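Local atomic coordinates of putative oxidoreductase (Mycobacterium avium, PDB entry 3QHA), a protein that probably catalyses NAD(P)-dependent oxidation or reduction of a small hydroxy acid, as in the 3-hydroxyisobutyrate dehydrogenase family. Residues R33-P38 / T52-A57. Residues are numbered along the deposited sequence; the frame is centred on the assembly and turned at random.
Sequences RMTEWP and TPLAEA
In the Rossmann-type, probably dinucleotide-binding domain, T35 meets L54 and A57 where the turn after helix 27-33 comes beside the end of helix 48-55. These two helices flank strand 41-44 in the chain, so the contact joins two successive beta-alpha units. T35 carries the first side. Its CB lies 3.5 Å from A57 O. CG2 lies beside the carbonyl, 3.8 Å from A57 O, and comes within 4.2 Å of A57 CB. The same methyl is 4.4 Å from L54 CD1, a loose approach of two branched side chains at their ends. The T35 hydroxyl has its hydrogen-bond partner outside the contact. With chi1 at 58°, OG1 sits between the backbone N and the carbonyl carbon and bonds to T32 O, three residues back in helix 27-33. It is 3.6 Å from A57 O, but that pair is no hydrogen bond. The same torsion sets CG2 anti to the carbonyl carbon. L54 is buried and also touches V43 and L23; T35 rests on V41, and both meet A59. No hydrogen bond or salt bridge joins the two segments. The 115 Å² they bury together therefore reflects van der Waals packing of a threonine methyl and CB against the A57 carbonyl and methyl, with L54 CD1 at the margin and the hydroxyl bonded back to T32 O, not across the contact.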
loop_
_atom_site.group_PDB
_atom_site.type_symbol
_atom_site.label_atom_id
_atom_site.label_comp_id
_atom_site.label_asym_id
_atom_site.label_seq_id
_atom_site.Cartn_x
_atom_site.Cartn_y
_atom_site.Cartn_z
ATOM N N ARG B 33 -8.873 -21.915 -11.877
ATOM C CA ARG B 33 -7.685 -22.449 -11.203
ATOM C C ARG B 33 -7.956 -23.863 -10.682
ATOM O O ARG B 33 -7.091 -24.735 -10.752
ATOM C CB ARG B 33 -7.258 -21.523 -10.053
ATOM C CG ARG B 33 -6.214 -22.099 -9.097
ATOM C CD ARG B 33 -4.872 -22.311 -9.784
ATOM N NE ARG B 33 -3.865 -22.853 -8.873
ATOM C CZ ARG B 33 -2.633 -23.215 -9.231
ATOM N NH1 ARG B 33 -2.231 -23.101 -10.494
ATOM N NH2 ARG B 33 -1.793 -23.697 -8.319
ATOM N N MET B 34 -9.166 -24.080 -10.175
ATOM C CA MET B 34 -9.565 -25.383 -9.635
ATOM C C MET B 34 -9.713 -26.504 -10.676
ATOM O O MET B 34 -9.800 -27.673 -10.300
ATOM C CB MET B 34 -10.865 -25.252 -8.842
ATOM C CG MET B 34 -10.724 -24.442 -7.575
ATOM S SD MET B 34 -12.264 -24.354 -6.654
ATOM C CE MET B 34 -11.849 -23.133 -5.409
ATOM N N THR B 35 -9.742 -26.174 -11.970
ATOM C CA THR B 35 -9.747 -27.220 -13.002
ATOM C C THR B 35 -8.421 -27.990 -13.021
ATOM O O THR B 35 -8.346 -29.094 -13.563
ATOM C CB THR B 35 -10.026 -26.663 -14.416
ATOM O OG1 THR B 35 -9.047 -25.675 -14.755
ATOM C CG2 THR B 35 -11.421 -26.055 -14.490
ATOM N N GLU B 36 -7.386 -27.398 -12.425
ATOM C CA GLU B 36 -6.069 -28.026 -12.317
ATOM C C GLU B 36 -5.923 -28.897 -11.059
ATOM O O GLU B 36 -4.961 -29.657 -10.939
ATOM C CB GLU B 36 -4.976 -26.949 -12.362
ATOM C CG GLU B 36 -4.853 -26.274 -13.729
ATOM C CD GLU B 36 -4.293 -24.863 -13.652
ATOM O OE1 GLU B 36 -5.051 -23.905 -13.929
ATOM O OE2 GLU B 36 -3.098 -24.711 -13.315
ATOM N N TRP B 37 -6.873 -28.781 -10.129
ATOM C CA TRP B 37 -6.931 -29.639 -8.941
ATOM C C TRP B 37 -7.235 -31.073 -9.378
ATOM O O TRP B 37 -8.117 -31.281 -10.213
ATOM C CB TRP B 37 -8.012 -29.121 -7.982
ATOM C CG TRP B 37 -8.279 -29.951 -6.747
ATOM C CD1 TRP B 37 -9.405 -30.678 -6.484
ATOM C CD2 TRP B 37 -7.434 -30.096 -5.597
ATOM N NE1 TRP B 37 -9.305 -31.282 -5.255
ATOM C CE2 TRP B 37 -8.107 -30.940 -4.687
ATOM C CE3 TRP B 37 -6.171 -29.601 -5.251
ATOM C CZ2 TRP B 37 -7.559 -31.303 -3.455
ATOM C CZ3 TRP B 37 -5.625 -29.963 -4.023
ATOM C CH2 TRP B 37 -6.321 -30.806 -3.142
ATOM N N PRO B 38 -6.496 -32.067 -8.840
ATOM C CA PRO B 38 -6.742 -33.462 -9.230
ATOM C C PRO B 38 -8.169 -33.949 -8.959
ATOM O O PRO B 38 -8.690 -34.770 -9.711
ATOM C CB PRO B 38 -5.735 -34.250 -8.384
ATOM C CG PRO B 38 -4.656 -33.287 -8.090
ATOM C CD PRO B 38 -5.323 -31.954 -7.953
ATOM N N THR B 52 -19.627 -21.494 -20.109
ATOM C CA THR B 52 -18.939 -22.054 -21.278
ATOM C C THR B 52 -17.402 -21.999 -21.197
ATOM O O THR B 52 -16.741 -22.997 -21.490
ATOM C CB THR B 52 -19.444 -21.406 -22.594
ATOM O OG1 THR B 52 -20.873 -21.492 -22.650
ATOM C CG2 THR B 52 -18.845 -22.106 -23.806
ATOM N N PRO B 53 -16.830 -20.845 -20.797
ATOM C CA PRO B 53 -15.384 -20.762 -20.548
ATOM C C PRO B 53 -14.857 -21.820 -19.574
ATOM O O PRO B 53 -13.806 -22.413 -19.818
ATOM C CB PRO B 53 -15.216 -19.366 -19.946
ATOM C CG PRO B 53 -16.315 -18.577 -20.533
ATOM C CD PRO B 53 -17.470 -19.519 -20.698
ATOM N N LEU B 54 -15.579 -22.038 -18.477
ATOM C CA LEU B 54 -15.225 -23.083 -17.511
ATOM C C LEU B 54 -15.340 -24.475 -18.125
ATOM O O LEU B 54 -14.549 -25.363 -17.804
ATOM C CB LEU B 54 -16.092 -22.993 -16.249
ATOM C CG LEU B 54 -15.555 -22.117 -15.112
ATOM C CD1 LEU B 54 -14.239 -22.674 -14.572
ATOM C CD2 LEU B 54 -15.390 -20.674 -15.570
ATOM N N ALA B 55 -16.324 -24.662 -19.002
ATOM C CA ALA B 55 -16.476 -25.919 -19.729
ATOM C C ALA B 55 -15.232 -26.214 -20.564
ATOM O O ALA B 55 -14.690 -27.319 -20.507
ATOM C CB ALA B 55 -17.715 -25.880 -20.618
ATOM N N GLU B 56 -14.765 -25.219 -21.315
ATOM C CA GLU B 56 -13.597 -25.416 -22.181
ATOM C C GLU B 56 -12.253 -25.295 -21.450
ATOM O O GLU B 56 -11.197 -25.417 -22.068
ATOM C CB GLU B 56 -13.660 -24.514 -23.425
ATOM C CG GLU B 56 -13.616 -23.009 -23.182
ATOM C CD GLU B 56 -14.065 -22.203 -24.401
ATOM O OE1 GLU B 56 -14.776 -22.759 -25.272
ATOM O OE2 GLU B 56 -13.711 -21.007 -24.484
ATOM N N ALA B 57 -12.304 -25.078 -20.135
ATOM C CA ALA B 57 -11.131 -25.193 -19.269
ATOM C C ALA B 57 -11.052 -26.576 -18.608
ATOM O O ALA B 57 -10.057 -26.892 -17.953
ATOM C CB ALA B 57 -11.158 -24.106 -18.208
#